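Local coordinates for protein putative phosphinothricin n-acetyltransferase (Acinetobacter baylyi, PDB 2JLM) that probably transfers an acetyl group from acetyl-CoA to the amino group of L-methionine sulfoximine and L-methionine sulfone, at residues E23-L28 and G71-F76; L9-V13 and H110-E114; F76-G80 and L115-A119. One frame throughout, in Å; residues are numbered along the deposited sequence.

The three contacts sample both faces of the mixed sheet in a GNAT acetyltransferase. Helix 17-34 packs on one face in interaction 1; helix 107-121 packs on the other in interactions 2 and 3, against edge strand 7-14 and inner strand 73-81. Interactions 1 and 3 share that inner strand and Phe76, their centres about 16 Å apart; interactions 2 and 3 use successive parts of one helix, their centres about 11 Å apart. Along the chain, interaction 1 is nested within the loop closed by interaction 2, which crosses interaction 3. Leu111 CD1 lies 3.8 Å from Phe76 N, so interaction 2 directly abuts the residue that interactions 1 and 3 share, and the sheet is clamped between two helical layers.

Interaction 1: residues E23-L28 and G71-F76; sequences EILEIL and GQLLGF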
# COMPACT_ATOMS: atom_id res chain seq x y z
N GLU D 23 -9.82 -23.75 2.26
CA GLU D 23 -10.14 -23.83 3.69
C GLU D 23 -11.17 -22.79 4.12
O GLU D 23 -12.14 -23.12 4.81
CB GLU D 23 -8.87 -23.68 4.53
CG GLU D 23 -8.15 -24.99 4.76
CD GLU D 23 -6.87 -24.80 5.54
OE1 GLU D 23 -6.77 -25.35 6.66
OE2 GLU D 23 -5.96 -24.11 5.03
N ILE D 24 -10.97 -21.54 3.71
CA ILE D 24 -11.95 -20.49 3.98
C ILE D 24 -13.32 -20.89 3.41
O ILE D 24 -14.35 -20.78 4.09
CB ILE D 24 -11.48 -19.12 3.42
CG1 ILE D 24 -10.40 -18.53 4.33
CG2 ILE D 24 -12.65 -18.16 3.30
CD1 ILE D 24 -9.87 -17.20 3.87
N LEU D 25 -13.33 -21.39 2.19
CA LEU D 25 -14.60 -21.81 1.59
C LEU D 25 -15.29 -22.89 2.42
O LEU D 25 -16.52 -22.91 2.51
CB LEU D 25 -14.40 -22.27 0.15
CG LEU D 25 -15.62 -22.84 -0.57
CD1 LEU D 25 -16.74 -21.81 -0.64
CD2 LEU D 25 -15.24 -23.31 -1.95
N GLU D 26 -14.52 -23.77 3.04
CA GLU D 26 -15.09 -24.90 3.77
C GLU D 26 -15.62 -24.44 5.12
O GLU D 26 -16.61 -24.98 5.64
CB GLU D 26 -14.05 -26.01 3.97
CG GLU D 26 -13.26 -26.39 2.72
CD GLU D 26 -14.00 -27.34 1.80
OE1 GLU D 26 -13.72 -27.33 0.58
OE2 GLU D 26 -14.87 -28.10 2.29
N ILE D 27 -14.95 -23.45 5.70
CA ILE D 27 -15.35 -22.91 6.99
C ILE D 27 -16.65 -22.11 6.82
O ILE D 27 -17.61 -22.29 7.58
CB ILE D 27 -14.18 -22.09 7.59
CG1 ILE D 27 -13.05 -23.04 7.98
CG2 ILE D 27 -14.63 -21.27 8.79
CD1 ILE D 27 -11.69 -22.41 8.06
N LEU D 28 -16.71 -21.28 5.79
CA LEU D 28 -17.93 -20.53 5.51
C LEU D 28 -19.13 -21.44 5.29
O LEU D 28 -20.18 -21.27 5.93
CB LEU D 28 -17.74 -19.61 4.30
CG LEU D 28 -16.77 -18.46 4.55
CD1 LEU D 28 -16.80 -17.48 3.39
CD2 LEU D 28 -17.08 -17.75 5.87
N GLY D 71 -0.08 -26.20 9.98
CA GLY D 71 -0.42 -25.38 8.84
C GLY D 71 -1.90 -25.31 8.49
O GLY D 71 -2.30 -24.64 7.54
N GLN D 72 -2.72 -26.00 9.27
CA GLN D 72 -4.16 -25.98 9.09
C GLN D 72 -4.79 -24.64 9.52
O GLN D 72 -4.50 -24.13 10.61
CB GLN D 72 -4.80 -27.14 9.86
CG GLN D 72 -6.27 -27.37 9.56
CD GLN D 72 -6.86 -28.51 10.35
OE1 GLN D 72 -8.07 -28.75 10.32
NE2 GLN D 72 -6.00 -29.23 11.08
N LEU D 73 -5.64 -24.08 8.67
CA LEU D 73 -6.35 -22.85 9.00
C LEU D 73 -7.38 -23.12 10.10
O LEU D 73 -8.38 -23.80 9.87
CB LEU D 73 -7.03 -22.26 7.77
CG LEU D 73 -7.61 -20.85 7.93
CD1 LEU D 73 -6.52 -19.81 8.16
CD2 LEU D 73 -8.44 -20.49 6.72
N LEU D 74 -7.11 -22.59 11.30
CA LEU D 74 -7.99 -22.80 12.45
C LEU D 74 -9.21 -21.90 12.42
O LEU D 74 -10.22 -22.19 13.05
CB LEU D 74 -7.22 -22.57 13.76
CG LEU D 74 -6.04 -23.51 14.00
CD1 LEU D 74 -5.66 -23.51 15.48
CD2 LEU D 74 -6.38 -24.92 13.55
N GLY D 75 -9.12 -20.81 11.67
CA GLY D 75 -10.19 -19.84 11.61
C GLY D 75 -9.62 -18.52 11.16
O GLY D 75 -8.40 -18.35 11.10
N PHE D 76 -10.51 -17.59 10.84
CA PHE D 76 -10.09 -16.28 10.33
C PHE D 76 -11.03 -15.16 10.76
O PHE D 76 -12.16 -15.40 11.19
CB PHE D 76 -9.97 -16.32 8.80
CG PHE D 76 -11.28 -16.48 8.09
CD1 PHE D 76 -11.93 -15.39 7.56
CD2 PHE D 76 -11.86 -17.74 7.95
CE1 PHE D 76 -13.15 -15.53 6.91
CE2 PHE D 76 -13.07 -17.89 7.30
CZ PHE D 76 -13.72 -16.79 6.78
O HOH W 1 -3.57 -23.24 5.86
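Helix-on-sheet packing, pinned at one end by the carboxylate of Glu23 on Leu73, joins helix 17-34 to the start of strand 73-81 in this GNAT fold. The short axes pass 9.3 Å apart at -66°. At the polar end the extended side chain of Glu23 reaches the strand's first residue: Leu73 N donates to Glu23 OE1 over 2.6 Å, arriving on the syn side but 34° out of the carboxylate plane. The other oxygen, OE2, accepts from a water that also donates to Gly71 O, so both carboxylate oxygens are tied to the strand's entrance and the group's rotation is restrained. Beyond it the contact is apolar. With chi1 at -170°, Leu73 swings CG away from its own N and carries CD2 up to Ile24 CG1 at 3.7 Å and Ile27 CD1 at 4.0 Å. Ile24 CG1 also sits over one face of the Phe76 ring, displaced toward its rim, a CH-pi contact 4.2 Å from the centroid, while Leu28 CD2 comes to the ring's edge, 3.6 Å from Phe76 CZ. Ile27 CG2 adds an oblique touch on CE2 of the same ring. Around this core, Met49 and Phe53 of helix 46-58 back Ile24, Val67 of strand 63-68 touches Leu73, and Tyr97 of strand 91-98 meets the Phe76 ring.

Interaction 2: residues L9-V13 and H110-E114; sequences LFRFV and HLMNE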
# COMPACT_ATOMS: atom_id res chain seq x y z
N LEU D 9 -0.97 -25.11 19.73
CA LEU D 9 -0.08 -24.02 19.39
C LEU D 9 -0.57 -23.42 18.07
O LEU D 9 -0.91 -24.16 17.15
CB LEU D 9 1.35 -24.54 19.25
CG LEU D 9 2.47 -23.51 19.26
CD1 LEU D 9 2.56 -22.88 20.63
CD2 LEU D 9 3.78 -24.17 18.89
N PHE D 10 -0.61 -22.10 17.98
CA PHE D 10 -1.05 -21.46 16.75
C PHE D 10 -0.39 -20.11 16.56
O PHE D 10 0.06 -19.49 17.53
CB PHE D 10 -2.57 -21.29 16.73
CG PHE D 10 -3.05 -20.09 17.51
CD1 PHE D 10 -3.26 -18.88 16.88
CD2 PHE D 10 -3.26 -20.19 18.88
CE1 PHE D 10 -3.69 -17.78 17.60
CE2 PHE D 10 -3.69 -19.10 19.60
CZ PHE D 10 -3.91 -17.89 18.97
N ARG D 11 -0.33 -19.67 15.31
CA ARG D 11 0.23 -18.36 14.99
C ARG D 11 -0.73 -17.63 14.06
O ARG D 11 -1.61 -18.25 13.46
CB ARG D 11 1.57 -18.52 14.29
CG ARG D 11 1.43 -19.08 12.87
CD ARG D 11 2.78 -19.33 12.23
NE ARG D 11 2.68 -20.34 11.18
CZ ARG D 11 2.74 -20.07 9.87
NH1 ARG D 11 2.92 -18.82 9.46
NH2 ARG D 11 2.62 -21.05 8.99
N PHE D 12 -0.55 -16.32 13.94
CA PHE D 12 -1.35 -15.50 13.04
C PHE D 12 -0.74 -15.50 11.66
O PHE D 12 0.47 -15.54 11.51
CB PHE D 12 -1.46 -14.06 13.56
CG PHE D 12 -2.35 -13.92 14.76
CD1 PHE D 12 -1.92 -13.22 15.88
CD2 PHE D 12 -3.62 -14.48 14.77
CE1 PHE D 12 -2.74 -13.09 16.99
CE2 PHE D 12 -4.45 -14.35 15.87
CZ PHE D 12 -4.02 -13.67 16.98
N VAL D 13 -1.60 -15.43 10.65
CA VAL D 13 -1.15 -15.28 9.28
C VAL D 13 -2.07 -14.31 8.53
O VAL D 13 -3.23 -14.12 8.90
CB VAL D 13 -1.17 -16.63 8.55
CG1 VAL D 13 -2.59 -17.14 8.45
CG2 VAL D 13 -0.58 -16.48 7.16
N HIS D 110 -8.78 -14.38 20.35
CA HIS D 110 -7.45 -14.07 19.80
C HIS D 110 -7.55 -13.35 18.46
O HIS D 110 -6.92 -12.32 18.25
CB HIS D 110 -6.64 -15.35 19.58
CG HIS D 110 -6.26 -16.05 20.84
ND1 HIS D 110 -5.58 -15.43 21.86
CD2 HIS D 110 -6.46 -17.33 21.25
CE1 HIS D 110 -5.38 -16.29 22.84
NE2 HIS D 110 -5.91 -17.45 22.49
N LEU D 111 -8.33 -13.91 17.54
CA LEU D 111 -8.51 -13.30 16.24
C LEU D 111 -9.14 -11.92 16.37
O LEU D 111 -8.68 -10.95 15.75
CB LEU D 111 -9.32 -14.21 15.32
CG LEU D 111 -8.52 -15.43 14.83
CD1 LEU D 111 -9.44 -16.55 14.32
CD2 LEU D 111 -7.50 -15.03 13.74
N MET D 112 -10.18 -11.81 17.20
CA MET D 112 -10.80 -10.50 17.42
C MET D 112 -9.79 -9.50 17.99
O MET D 112 -9.73 -8.36 17.54
CB MET D 112 -12.04 -10.60 18.32
CG MET D 112 -13.30 -11.04 17.58
SD MET D 112 -13.61 -10.09 16.08
CE MET D 112 -13.73 -8.45 16.79
N ASN D 113 -8.99 -9.93 18.96
CA ASN D 113 -7.98 -9.04 19.50
C ASN D 113 -7.02 -8.53 18.43
O ASN D 113 -6.65 -7.36 18.40
CB ASN D 113 -7.20 -9.70 20.64
CG ASN D 113 -7.88 -9.52 21.99
OD1 ASN D 113 -8.52 -8.50 22.25
ND2 ASN D 113 -7.73 -10.52 22.86
N GLU D 114 -6.60 -9.42 17.54
CA GLU D 114 -5.67 -9.04 16.49
C GLU D 114 -6.38 -8.12 15.47
O GLU D 114 -5.82 -7.12 15.04
CB GLU D 114 -5.07 -10.30 15.85
CG GLU D 114 -3.83 -10.07 14.99
CD GLU D 114 -2.56 -9.78 15.80
OE1 GLU D 114 -2.60 -9.79 17.05
OE2 GLU D 114 -1.51 -9.53 15.17
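Phe12 and Phe10 of edge strand 7-14 meet helix 107-121 in an alpha/beta layer contact of the GNAT fold, the two short axes 10.5 Å apart. The aromatic part is a pair, Phe10 with His110: Phe10 CZ stands over one face of the His110 ring, 3.5 Å from His110 CD2, with the planes at 47°, an oblique aromatic pair. Apolar packing is made by Leu111, whose CD2 lies at the edge of the Phe12 ring, 3.8 Å from Phe12 CE2. Glu114 supplies the remaining cover. Its chain bends at chi2 (74°), which folds the methylene and carboxylate along one face of Phe12; Glu114 CG makes a CH-pi contact 3.9 Å from the Phe12 ring centroid, and the carboxylate plane lies 25° from the ring's. The charge is met from outside the two segments, by a salt bridge between Glu114 OE2 and NH1 of Arg11 of the second subunit. That subunit also extends the sheet through a parallel strand pairing at Leu9 and Phe10, so this edge serves the assembly as well as the chain's own fold. On the helix backbone, His110 O accepts from Glu114 N and also lies obliquely to the Phe12 ring, 3.4 Å from Phe12 CZ.

Interaction 3: residues F76-G80 and L115-A119; sequences FASWG and LIKRA
Ala77 and Leu115 begin the contact between strand 73-81 and helix 107-121: Ala77 CB points toward the helix and meets Leu115 CD2 at 4.1 Å. Ser78 comes next; its CB points away from the helix, and OG is hydrogen-bonded to Pro62 O and Lys56 NZ. Its backbone still takes part, since Leu115 CD2 rests 3.6 Å from Ser78 O. Leu115 thus spreads its two methyl branches along the strand, CD2 against Ala77 and Ser78 and CD1 against the following residue. The alternation of Ala77, Ser78 and Trp79, with every second CB turned to the helix, is how a strand in the central sheet of the GNAT alpha/beta fold serves a helical layer on each face; here strand and helix run 33° from parallel, their axes 9.6 Å apart. Trp79 carries most of the strand's share. With CG set between the backbone N and the carbonyl carbon (chi1 73°), the indole extends toward the helix and brings the edge of its six-membered ring to the turn from Leu115 to Ala119. Trp79 CE3 touches Leu115 CD1 at 3.8 Å, and Leu115 O lies at the ring's edge, in its plane, 3.6 Å from Trp79 CZ3. Trp79 CH2 reaches the backbone at the end of that turn, 3.6 Å from Ala119 CA, while Ala119 CB lies 3.9 Å from Trp79 CZ3. At the polar end of the indole, NE1 donates to a bound di(hydroxyethyl)ether, probably from the crystallisation liquor.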
# COMPACT_ATOMS: atom_id res chain seq x y z
N PHE D 76 -10.51 -17.59 10.84
CA PHE D 76 -10.09 -16.28 10.33
C PHE D 76 -11.03 -15.16 10.76
O PHE D 76 -12.16 -15.40 11.19
CB PHE D 76 -9.97 -16.32 8.80
CG PHE D 76 -11.28 -16.48 8.09
CD1 PHE D 76 -11.93 -15.39 7.56
CD2 PHE D 76 -11.86 -17.74 7.95
CE1 PHE D 76 -13.15 -15.53 6.91
CE2 PHE D 76 -13.07 -17.89 7.30
CZ PHE D 76 -13.72 -16.79 6.78
N ALA D 77 -10.54 -13.93 10.69
CA ALA D 77 -11.37 -12.78 11.00
C ALA D 77 -11.15 -11.77 9.90
O ALA D 77 -10.10 -11.77 9.25
CB ALA D 77 -11.01 -12.19 12.34
N SER D 78 -12.13 -10.92 9.67
CA SER D 78 -12.03 -9.97 8.58
C SER D 78 -13.05 -8.86 8.80
O SER D 78 -13.88 -8.95 9.70
CB SER D 78 -12.31 -10.69 7.26
OG SER D 78 -12.06 -9.85 6.15
N TRP D 79 -12.97 -7.80 8.00
CA TRP D 79 -14.04 -6.81 7.96
C TRP D 79 -14.34 -6.35 6.54
O TRP D 79 -13.58 -6.62 5.62
CB TRP D 79 -13.78 -5.62 8.89
CG TRP D 79 -12.72 -4.67 8.44
CD1 TRP D 79 -12.70 -3.96 7.28
CD2 TRP D 79 -11.54 -4.29 9.16
NE1 TRP D 79 -11.57 -3.18 7.22
CE2 TRP D 79 -10.85 -3.36 8.36
CE3 TRP D 79 -11.00 -4.65 10.40
CZ2 TRP D 79 -9.64 -2.80 8.76
CZ3 TRP D 79 -9.81 -4.09 10.79
CH2 TRP D 79 -9.14 -3.17 9.97
N GLY D 80 -15.47 -5.68 6.38
CA GLY D 80 -15.88 -5.12 5.12
C GLY D 80 -16.70 -3.87 5.39
O GLY D 80 -16.79 -3.40 6.53
N LEU D 115 -7.62 -8.45 15.13
CA LEU D 115 -8.40 -7.60 14.21
C LEU D 115 -8.61 -6.20 14.75
O LEU D 115 -8.55 -5.22 14.01
CB LEU D 115 -9.77 -8.22 13.93
CG LEU D 115 -10.46 -7.66 12.69
CD1 LEU D 115 -9.63 -8.00 11.46
CD2 LEU D 115 -11.87 -8.20 12.57
N ILE D 116 -8.85 -6.09 16.05
CA ILE D 116 -9.07 -4.78 16.67
C ILE D 116 -7.79 -3.94 16.63
O ILE D 116 -7.83 -2.73 16.36
CB ILE D 116 -9.58 -4.94 18.10
CG1 ILE D 116 -10.97 -5.58 18.08
CG2 ILE D 116 -9.61 -3.60 18.84
CD1 ILE D 116 -11.51 -5.91 19.47
N LYS D 117 -6.66 -4.60 16.89
CA LYS D 117 -5.36 -3.94 16.76
C LYS D 117 -5.21 -3.41 15.34
O LYS D 117 -4.79 -2.27 15.14
CB LYS D 117 -4.22 -4.91 17.10
CG LYS D 117 -3.95 -5.03 18.60
CD LYS D 117 -2.86 -6.07 18.91
N ARG D 118 -5.59 -4.22 14.35
CA ARG D 118 -5.52 -3.80 12.96
C ARG D 118 -6.43 -2.60 12.66
O ARG D 118 -6.07 -1.73 11.86
CB ARG D 118 -5.86 -4.97 12.03
CG ARG D 118 -5.44 -4.76 10.57
CD ARG D 118 -3.92 -4.75 10.43
NE ARG D 118 -3.36 -6.01 10.89
CZ ARG D 118 -3.20 -7.08 10.12
NH1 ARG D 118 -2.69 -8.20 10.62
NH2 ARG D 118 -3.54 -7.04 8.84
N ALA D 119 -7.61 -2.57 13.28
CA ALA D 119 -8.56 -1.48 13.10
C ALA D 119 -7.96 -0.16 13.57
O ALA D 119 -8.06 0.86 12.88
CB ALA D 119 -9.89 -1.75 13.85